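Local coordinates for protein UL37 (Suid herpesvirus 1, PDB 4K70) that is an inner tegument protein that probably helps control viral trafficking in infected cells, and is present here as its N-terminal half, at residues Ser143-Val154 and Trp190-Met201; Leu213-Glu221 and Val341-His349. All coordinates share one frame; numbering follows the deposited sequence.

Read from the N terminus, the chain makes the two contacts in series, neither nested nor crossed. Interaction 1 closes a loop of 35 residues, which includes helices 156-159 and 175-188, by bringing helix 144-149 and the extended chain after it onto helix 191-201. Helix 208-223 follows directly and opens interaction 2. This contact spans 119 residues, among them helices 229-240 and 260-271, before the turn between helices 333-342 and 347-358 returns to it. The contacts share a seam: Ala197 and Leu194 of helix 191-201 pack on Ile218, and Met201 on Ala215. Helix 191-201 thus lies against helix 208-223, joining both contacts within one all-helical region.

Interaction 1: Ser143-Val154 and Trp190-Met201; sequences SADDVLAAPRVV and WALPLALAVRQM. With NA (sodium ion), chain T.
Ser143, whose carbonyl carbon meets the edge of the Trp190 ring at CH2, is the N-cap of helix 144-149: its OG accepts from Asp146 N at 3.0 Å (N-H...O angle 152°). Serine suits this place because its short side chain can fold over the first turn and accept a backbone N-H there. Beyond the cap, Val147 faces helix 191-201. Its CB lies 3.7 Å from Leu194 CD2, and its methyl CG2 rests on Ala191 CB. Leu148 extends CD1 to Val198 CG2 (3.8 Å) and to the Met201 methyl. The axes of the two helices pass 9.3 Å apart, inclined at 38°. After the helix, an inverse gamma turn centred on Pro151 redirects the chain across helix 191-201. The proline ring sets CB 3.7 Å from Val198 CG1, and the small Ala195 lets the chain come close here, with Arg152 O 3.4 Å from Ala195 CB. Val153 has CG1 anti to the backbone N (chi1 174°), directed at Leu192 CD1, 3.6 Å away. Its CG2 covers one face of the Arg199 guanidinium, 3.5 Å from CZ; a sodium ion other than the one at the Gln200 side chain is bound at Val153 and Arg199.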
loop_
_atom_site.group_PDB
_atom_site.type_symbol
_atom_site.label_atom_id
_atom_site.label_comp_id
_atom_site.label_asym_id
_atom_site.label_seq_id
_atom_site.Cartn_x
_atom_site.Cartn_y
_atom_site.Cartn_z
ATOM N N SER A 143 -5.007 14.539 6.401
ATOM C CA SER A 143 -5.060 14.377 7.845
ATOM C C SER A 143 -6.334 13.689 8.289
ATOM O O SER A 143 -7.339 13.706 7.584
ATOM C CB SER A 143 -4.990 15.748 8.516
ATOM O OG SER A 143 -6.055 16.572 8.070
ATOM N N ALA A 144 -6.289 13.106 9.477
ATOM C CA ALA A 144 -7.483 12.527 10.070
ATOM C C ALA A 144 -8.565 13.611 10.182
ATOM O O ALA A 144 -9.741 13.349 9.933
ATOM C CB ALA A 144 -7.155 11.938 11.425
ATOM N N ASP A 145 -8.146 14.833 10.527
ATOM C CA ASP A 145 -9.064 15.968 10.637
ATOM C C ASP A 145 -9.798 16.193 9.312
ATOM O O ASP A 145 -11.005 16.421 9.297
ATOM C CB ASP A 145 -8.315 17.255 11.033
ATOM C CG ASP A 145 -7.814 17.239 12.474
ATOM O OD1 ASP A 145 -8.314 16.440 13.281
ATOM O OD2 ASP A 145 -6.917 18.048 12.810
ATOM N N ASP A 146 -9.064 16.133 8.205
ATOM C CA ASP A 146 -9.654 16.304 6.878
ATOM C C ASP A 146 -10.692 15.225 6.556
ATOM O O ASP A 146 -11.766 15.521 6.037
ATOM C CB ASP A 146 -8.571 16.271 5.795
ATOM C CG ASP A 146 -7.808 17.586 5.671
ATOM O OD1 ASP A 146 -8.374 18.662 5.990
ATOM O OD2 ASP A 146 -6.636 17.531 5.234
ATOM N N VAL A 147 -10.359 13.970 6.851
ATOM C CA VAL A 147 -11.262 12.859 6.534
ATOM C C VAL A 147 -12.539 12.899 7.357
ATOM O O VAL A 147 -13.619 12.592 6.864
ATOM C CB VAL A 147 -10.596 11.500 6.746
ATOM C CG1 VAL A 147 -11.632 10.385 6.592
ATOM C CG2 VAL A 147 -9.458 11.312 5.764
ATOM N N LEU A 148 -12.401 13.274 8.620
ATOM C CA LEU A 148 -13.550 13.391 9.513
ATOM C C LEU A 148 -14.547 14.427 8.989
ATOM O O LEU A 148 -15.764 14.246 9.097
ATOM C CB LEU A 148 -13.072 13.772 10.909
ATOM C CG LEU A 148 -14.115 13.912 12.013
ATOM C CD1 LEU A 148 -14.604 12.554 12.470
ATOM C CD2 LEU A 148 -13.504 14.668 13.168
ATOM N N ALA A 149 -14.019 15.505 8.408
ATOM C CA ALA A 149 -14.848 16.573 7.862
ATOM C C ALA A 149 -15.507 16.159 6.543
ATOM O O ALA A 149 -16.675 16.473 6.299
ATOM C CB ALA A 149 -14.025 17.839 7.682
ATOM N N ALA A 150 -14.757 15.452 5.702
ATOM C CA ALA A 150 -15.286 14.920 4.446
ATOM C C ALA A 150 -14.911 13.448 4.326
ATOM O O ALA A 150 -13.893 13.108 3.716
ATOM C CB ALA A 150 -14.744 15.710 3.266
ATOM N N PRO A 151 -15.732 12.564 4.919
ATOM C CA PRO A 151 -15.427 11.130 5.039
ATOM C C PRO A 151 -15.633 10.356 3.742
ATOM O O PRO A 151 -16.468 9.436 3.691
ATOM C CB PRO A 151 -16.417 10.646 6.111
ATOM C CG PRO A 151 -17.575 11.574 5.994
ATOM C CD PRO A 151 -16.990 12.924 5.600
ATOM N N ARG A 152 -14.865 10.713 2.718
ATOM C CA ARG A 152 -14.951 10.049 1.427
ATOM C C ARG A 152 -14.371 8.635 1.481
ATOM O O ARG A 152 -13.253 8.423 1.956
ATOM C CB ARG A 152 -14.260 10.874 0.328
ATOM C CG ARG A 152 -14.609 10.363 -1.088
ATOM C CD ARG A 152 -14.202 11.317 -2.217
ATOM N NE ARG A 152 -12.792 11.694 -2.161
ATOM C CZ ARG A 152 -12.349 12.836 -1.641
ATOM N NH1 ARG A 152 -13.212 13.715 -1.139
ATOM N NH2 ARG A 152 -11.044 13.105 -1.628
ATOM N N VAL A 153 -15.151 7.673 0.995
ATOM C CA VAL A 153 -14.724 6.284 0.933
ATOM C C VAL A 153 -14.144 5.991 -0.448
ATOM O O VAL A 153 -14.850 6.046 -1.455
ATOM C CB VAL A 153 -15.890 5.328 1.219
ATOM C CG1 VAL A 153 -15.456 3.883 1.009
ATOM C CG2 VAL A 153 -16.413 5.544 2.637
ATOM N N VAL A 154 -12.849 5.694 -0.489
ATOM C CA VAL A 154 -12.158 5.449 -1.748
ATOM C C VAL A 154 -11.690 3.995 -1.850
ATOM O O VAL A 154 -11.085 3.467 -0.914
ATOM C CB VAL A 154 -10.920 6.351 -1.875
ATOM C CG1 VAL A 154 -10.268 6.146 -3.221
ATOM C CG2 VAL A 154 -11.298 7.816 -1.666
ATOM N N TRP A 190 -4.669 4.267 4.875
ATOM C CA TRP A 190 -5.032 4.326 6.285
ATOM C C TRP A 190 -6.383 5.011 6.490
ATOM O O TRP A 190 -7.079 4.745 7.467
ATOM C CB TRP A 190 -3.947 5.070 7.070
ATOM C CG TRP A 190 -3.838 6.472 6.619
ATOM C CD1 TRP A 190 -3.061 6.943 5.608
ATOM C CD2 TRP A 190 -4.576 7.592 7.119
ATOM N NE1 TRP A 190 -3.255 8.295 5.455
ATOM C CE2 TRP A 190 -4.185 8.716 6.370
ATOM C CE3 TRP A 190 -5.529 7.752 8.133
ATOM C CZ2 TRP A 190 -4.710 9.991 6.599
ATOM C CZ3 TRP A 190 -6.050 9.019 8.359
ATOM C CH2 TRP A 190 -5.639 10.119 7.595
ATOM N N ALA A 191 -6.765 5.868 5.549
ATOM C CA ALA A 191 -7.947 6.711 5.713
ATOM C C ALA A 191 -9.269 5.968 5.516
ATOM O O ALA A 191 -10.320 6.426 5.982
ATOM C CB ALA A 191 -7.870 7.905 4.775
ATOM N N LEU A 192 -9.230 4.838 4.812
ATOM C CA LEU A 192 -10.464 4.112 4.488
ATOM C C LEU A 192 -11.258 3.675 5.742
ATOM O O LEU A 192 -12.442 3.984 5.866
ATOM C CB LEU A 192 -10.172 2.933 3.554
ATOM C CG LEU A 192 -11.341 1.978 3.269
ATOM C CD1 LEU A 192 -12.497 2.716 2.612
ATOM C CD2 LEU A 192 -10.872 0.800 2.420
ATOM N N PRO A 193 -10.606 2.972 6.682
ATOM C CA PRO A 193 -11.278 2.548 7.923
ATOM C C PRO A 193 -11.802 3.727 8.746
ATOM O O PRO A 193 -12.820 3.607 9.431
ATOM C CB PRO A 193 -10.161 1.864 8.715
ATOM C CG PRO A 193 -9.164 1.449 7.708
ATOM C CD PRO A 193 -9.252 2.414 6.561
ATOM N N LEU A 194 -11.092 4.851 8.700
ATOM C CA LEU A 194 -11.541 6.058 9.380
ATOM C C LEU A 194 -12.811 6.595 8.727
ATOM O O LEU A 194 -13.788 6.879 9.417
ATOM C CB LEU A 194 -10.433 7.136 9.390
ATOM C CG LEU A 194 -10.885 8.534 9.808
ATOM C CD1 LEU A 194 -11.502 8.508 11.193
ATOM C CD2 LEU A 194 -9.723 9.545 9.755
ATOM N N ALA A 195 -12.787 6.751 7.402
ATOM C CA ALA A 195 -13.967 7.193 6.650
ATOM C C ALA A 195 -15.170 6.265 6.876
ATOM O O ALA A 195 -16.307 6.719 7.058
ATOM C CB ALA A 195 -13.650 7.275 5.156
ATOM N N LEU A 196 -14.920 4.963 6.843
ATOM C CA LEU A 196 -15.992 3.993 7.096
ATOM C C LEU A 196 -16.579 4.130 8.501
ATOM O O LEU A 196 -17.795 4.054 8.671
ATOM C CB LEU A 196 -15.507 2.567 6.840
ATOM C CG LEU A 196 -15.254 2.253 5.358
ATOM C CD1 LEU A 196 -14.498 0.945 5.163
ATOM C CD2 LEU A 196 -16.559 2.253 4.578
ATOM N N ALA A 197 -15.730 4.338 9.511
ATOM C CA ALA A 197 -16.245 4.484 10.869
ATOM C C ALA A 197 -17.036 5.782 11.033
ATOM O O ALA A 197 -18.061 5.825 11.723
ATOM C CB ALA A 197 -15.113 4.395 11.904
ATOM N N VAL A 198 -16.545 6.851 10.411
ATOM C CA VAL A 198 -17.251 8.126 10.426
ATOM C C VAL A 198 -18.650 7.988 9.846
ATOM O O VAL A 198 -19.608 8.527 10.394
ATOM C CB VAL A 198 -16.469 9.234 9.676
ATOM C CG1 VAL A 198 -17.261 10.538 9.667
ATOM C CG2 VAL A 198 -15.115 9.447 10.324
ATOM N N ARG A 199 -18.780 7.257 8.743
ATOM C CA ARG A 199 -20.102 7.057 8.171
ATOM C C ARG A 199 -21.084 6.420 9.147
ATOM O O ARG A 199 -22.258 6.791 9.170
ATOM C CB ARG A 199 -20.021 6.272 6.866
ATOM C CG ARG A 199 -19.439 7.125 5.767
ATOM C CD ARG A 199 -19.791 6.644 4.379
ATOM N NE ARG A 199 -19.349 7.634 3.399
ATOM C CZ ARG A 199 -19.340 7.440 2.084
ATOM N NH1 ARG A 199 -19.749 6.281 1.582
ATOM N NH2 ARG A 199 -18.917 8.406 1.273
ATOM N N GLN A 200 -20.607 5.480 9.964
ATOM C CA GLN A 200 -21.460 4.838 10.970
ATOM C C GLN A 200 -21.784 5.792 12.115
ATOM O O GLN A 200 -22.911 5.835 12.597
ATOM C CB GLN A 200 -20.792 3.579 11.531
ATOM C CG GLN A 200 -20.564 2.479 10.497
ATOM C CD GLN A 200 -21.859 1.997 9.876
ATOM O OE1 GLN A 200 -22.531 2.735 9.160
ATOM N NE2 GLN A 200 -22.218 0.752 10.157
ATOM N N MET A 201 -20.784 6.542 12.566
ATOM C CA MET A 201 -21.009 7.528 13.614
ATOM C C MET A 201 -22.077 8.548 13.205
ATOM O O MET A 201 -22.838 9.034 14.036
ATOM C CB MET A 201 -19.711 8.248 13.960
ATOM C CG MET A 201 -19.867 9.331 15.014
ATOM S SD MET A 201 -18.297 10.129 15.437
ATOM C CE MET A 201 -17.914 11.028 13.928
HETATM NA NA NA T . -23.713 -0.065 11.599
HETATM O O HOH W 1 -25.210 -1.812 10.698
#

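Interaction 2: Leu213-Glu221 and Val341-His349; sequences LFALTIADE and VTAGFTRRH
Glu221, on helix 208-223, reaches the first turn of helix 347-358 and uses both carboxylate oxygens there. OE2 accepts from Arg348 N at 2.9 Å (N-H...O angle 161°), while OE1 takes Arg347 NE at 3.1 Å in a salt bridge, provisional because Glu221 and Arg347 are each modelled in two conformers. Each oxygen offers its syn lone pair, yet the carboxylate and the Arg347 guanidinium stand almost perpendicular. An acid suits the spot: it meets a backbone N-H at a helix start, where the helix dipole would probably favour negative charge. A water donating to OE2 also contacts Thr346 OG1, and the Arg348 side chain turns instead to Asp351.

The segment opposite is a tight connection between two helices. Helix 333-342 ends in a Schellman motif at Gly344, whose positive phi (90°) suits glycine; Phe345 centres an inverse gamma turn, and Thr346 is the N-cap of helix 347-358, through a weak bond from His349 N. The His349 side chain folds back so that ND1 donates to Gly344 O at 2.8 Å, tying the second helix to the end of the first.

Phe214 meets that helix end edge-on. Its CE1 lies 3.2 Å from Val341 O, close to the ring plane, so the slightly positive C-H rim faces a carbonyl oxygen that accepts a hydrogen bond from Gly344 N. Thr342 O lies near the same edge.

Between Phe214 and Glu221 on the helix, Thr217 places OG1 between its backbone N and carbonyl carbon (chi1 72°), from where it donates to Phe214 O at 2.6 Å. With its proton thus used inside its own helix, methyl CG2 is turned to His349 CE1, 3.6 Å away, while CB packs against Thr346 CG2 at 4.0 Å.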
loop_
_atom_site.group_PDB
_atom_site.type_symbol
_atom_site.label_atom_id
_atom_site.label_comp_id
_atom_site.label_asym_id
_atom_site.label_seq_id
_atom_site.Cartn_x
_atom_site.Cartn_y
_atom_site.Cartn_z
ATOM N N LEU A 213 -20.278 4.431 20.358
ATOM C CA LEU A 213 -19.175 3.472 20.438
ATOM C C LEU A 213 -18.259 3.624 19.221
ATOM O O LEU A 213 -17.041 3.608 19.353
ATOM C CB LEU A 213 -19.705 2.033 20.571
ATOM C CG LEU A 213 -20.358 1.724 21.924
ATOM C CD1 LEU A 213 -21.099 0.348 21.970
ATOM C CD2 LEU A 213 -19.306 1.825 23.035
ATOM N N PHE A 214 -18.855 3.800 18.041
ATOM C CA PHE A 214 -18.084 4.071 16.838
ATOM C C PHE A 214 -17.195 5.307 17.000
ATOM O O PHE A 214 -16.038 5.288 16.600
ATOM C CB PHE A 214 -18.987 4.213 15.603
ATOM C CG PHE A 214 -19.227 2.916 14.881
ATOM C CD1 PHE A 214 -18.205 2.312 14.160
ATOM C CD2 PHE A 214 -20.469 2.298 14.931
ATOM C CE1 PHE A 214 -18.419 1.107 13.500
ATOM C CE2 PHE A 214 -20.697 1.101 14.262
ATOM C CZ PHE A 214 -19.666 0.503 13.549
ATOM N N ALA A 215 -17.736 6.367 17.591
ATOM C CA ALA A 215 -16.956 7.583 17.849
ATOM C C ALA A 215 -15.729 7.271 18.689
ATOM O O ALA A 215 -14.642 7.794 18.427
ATOM C CB ALA A 215 -17.807 8.642 18.539
ATOM N N LEU A 216 -15.902 6.411 19.690
ATOM C CA LEU A 216 -14.784 6.005 20.529
ATOM C C LEU A 216 -13.746 5.226 19.747
ATOM O O LEU A 216 -12.549 5.439 19.933
ATOM C CB LEU A 216 -15.253 5.201 21.740
ATOM C CG LEU A 216 -16.098 6.005 22.729
ATOM C CD1 LEU A 216 -16.421 5.172 23.984
ATOM C CD2 LEU A 216 -15.373 7.291 23.089
ATOM N N THR A 217 -14.180 4.326 18.870
ATOM C CA THR A 217 -13.204 3.621 18.033
ATOM C C THR A 217 -12.389 4.612 17.186
ATOM O O THR A 217 -11.188 4.423 16.967
ATOM C CB THR A 217 -13.836 2.536 17.120
ATOM O OG1 THR A 217 -14.586 3.155 16.061
ATOM C CG2 THR A 217 -14.733 1.571 17.925
ATOM N N ILE A 218 -13.043 5.672 16.725
ATOM C CA ILE A 218 -12.370 6.667 15.893
ATOM C C ILE A 218 -11.371 7.468 16.736
ATOM O O ILE A 218 -10.229 7.701 16.326
ATOM C CB ILE A 218 -13.374 7.620 15.228
ATOM C CG1 ILE A 218 -14.218 6.862 14.197
ATOM C CG2 ILE A 218 -12.643 8.790 14.549
ATOM C CD1 ILE A 218 -15.490 7.595 13.785
ATOM N N ALA A 219 -11.804 7.886 17.916
ATOM C CA ALA A 219 -10.923 8.633 18.809
ATOM C C ALA A 219 -9.681 7.804 19.106
ATOM O O ALA A 219 -8.559 8.310 19.050
ATOM C CB ALA A 219 -11.652 9.012 20.091
ATOM N N ASP A 220 -9.886 6.511 19.365
ATOM C CA ASP A 220 -8.797 5.613 19.771
ATOM C C ASP A 220 -7.849 5.169 18.643
ATOM O O ASP A 220 -6.652 5.037 18.859
ATOM C CB ASP A 220 -9.354 4.380 20.501
ATOM C CG ASP A 220 -9.924 4.727 21.862
ATOM O OD1 ASP A 220 -9.737 5.889 22.293
ATOM O OD2 ASP A 220 -10.544 3.853 22.502
ATOM N N GLU A 221 -8.383 4.924 17.452
ATOM C CA GLU A 221 -7.588 4.434 16.329
ATOM C C GLU A 221 -6.906 5.576 15.589
ATOM O O GLU A 221 -5.813 5.421 15.055
ATOM C CB GLU A 221 -8.473 3.670 15.332
ATOM C CG GLU A 221 -9.279 2.503 15.917
ATOM C CD GLU A 221 -8.565 1.167 15.813
ATOM O OE1 GLU A 221 -7.334 1.166 15.587
ATOM O OE2 GLU A 221 -9.238 0.119 15.957
ATOM N N VAL A 341 -15.624 -3.000 9.125
ATOM C CA VAL A 341 -15.787 -1.785 9.910
ATOM C C VAL A 341 -17.256 -1.456 10.179
ATOM O O VAL A 341 -17.614 -1.037 11.276
ATOM C CB VAL A 341 -15.103 -0.583 9.203
ATOM C CG1 VAL A 341 -15.377 0.698 9.967
ATOM C CG2 VAL A 341 -13.595 -0.849 9.045
ATOM N N THR A 342 -18.094 -1.635 9.158
ATOM C CA THR A 342 -19.538 -1.433 9.279
ATOM C C THR A 342 -20.136 -2.291 10.397
ATOM O O THR A 342 -21.060 -1.857 11.092
ATOM C CB THR A 342 -20.267 -1.734 7.930
ATOM O OG1 THR A 342 -19.766 -0.858 6.919
ATOM C CG2 THR A 342 -21.749 -1.509 8.051
ATOM N N ALA A 343 -19.590 -3.492 10.584
ATOM C CA ALA A 343 -20.092 -4.413 11.608
ATOM C C ALA A 343 -19.417 -4.190 12.960
ATOM O O ALA A 343 -19.714 -4.892 13.930
ATOM C CB ALA A 343 -19.922 -5.857 11.168
ATOM N N GLY A 344 -18.510 -3.221 13.021
ATOM C CA GLY A 344 -17.831 -2.914 14.271
ATOM C C GLY A 344 -16.544 -3.690 14.489
ATOM O O GLY A 344 -15.945 -3.611 15.556
ATOM N N PHE A 345 -16.108 -4.430 13.475
ATOM C CA PHE A 345 -14.826 -5.118 13.530
ATOM C C PHE A 345 -13.696 -4.192 13.076
ATOM O O PHE A 345 -13.077 -4.391 12.038
ATOM C CB PHE A 345 -14.859 -6.386 12.691
ATOM C CG PHE A 345 -15.565 -7.547 13.374
ATOM C CD1 PHE A 345 -16.947 -7.643 13.359
ATOM C CD2 PHE A 345 -14.837 -8.523 14.048
ATOM C CE1 PHE A 345 -17.603 -8.716 13.984
ATOM C CE2 PHE A 345 -15.473 -9.588 14.678
ATOM C CZ PHE A 345 -16.861 -9.688 14.646
ATOM N N THR A 346 -13.452 -3.163 13.871
ATOM C CA THR A 346 -12.328 -2.266 13.666
ATOM C C THR A 346 -11.039 -3.024 13.990
ATOM O O THR A 346 -11.087 -4.165 14.455
ATOM C CB THR A 346 -12.443 -1.080 14.599
ATOM O OG1 THR A 346 -12.484 -1.571 15.939
ATOM C CG2 THR A 346 -13.726 -0.323 14.329
ATOM N N ARG A 347 -9.893 -2.397 13.741
ATOM C CA ARG A 347 -8.597 -3.034 13.978
ATOM C C ARG A 347 -8.474 -3.556 15.401
ATOM O O ARG A 347 -8.091 -4.700 15.622
ATOM C CB ARG A 347 -7.437 -2.062 13.716
ATOM C CG ARG A 347 -6.072 -2.725 13.870
ATOM C CD ARG A 347 -4.958 -1.739 14.228
ATOM N NE ARG A 347 -5.154 -1.078 15.519
ATOM C CZ ARG A 347 -4.849 -1.614 16.702
ATOM N NH1 ARG A 347 -4.348 -2.844 16.779
ATOM N NH2 ARG A 347 -5.059 -0.921 17.813
ATOM N N ARG A 348 -8.786 -2.697 16.361
ATOM C CA ARG A 348 -8.657 -3.059 17.770
ATOM C C ARG A 348 -9.669 -4.134 18.178
ATOM O O ARG A 348 -9.356 -5.018 18.968
ATOM C CB ARG A 348 -8.796 -1.810 18.645
ATOM C CG ARG A 348 -8.836 -2.072 20.124
ATOM C CD ARG A 348 -7.560 -2.728 20.609
ATOM N NE ARG A 348 -7.451 -2.656 22.065
ATOM C CZ ARG A 348 -6.650 -3.429 22.792
ATOM N NH1 ARG A 348 -5.886 -4.338 22.195
ATOM N NH2 ARG A 348 -6.617 -3.302 24.113
ATOM N N HIS A 349 -10.877 -4.073 17.637
ATOM C CA HIS A 349 -11.907 -5.064 18.010
ATOM C C HIS A 349 -11.602 -6.449 17.478
ATOM O O HIS A 349 -11.922 -7.465 18.121
ATOM C CB HIS A 349 -13.305 -4.608 17.580
ATOM C CG HIS A 349 -13.802 -3.430 18.354
ATOM N ND1 HIS A 349 -15.044 -2.878 18.152
ATOM C CD2 HIS A 349 -13.217 -2.702 19.336
ATOM C CE1 HIS A 349 -15.213 -1.863 18.989
ATOM N NE2 HIS A 349 -14.115 -1.732 19.708
HETATM O O HOH W 2 -11.587 0.215 17.455
#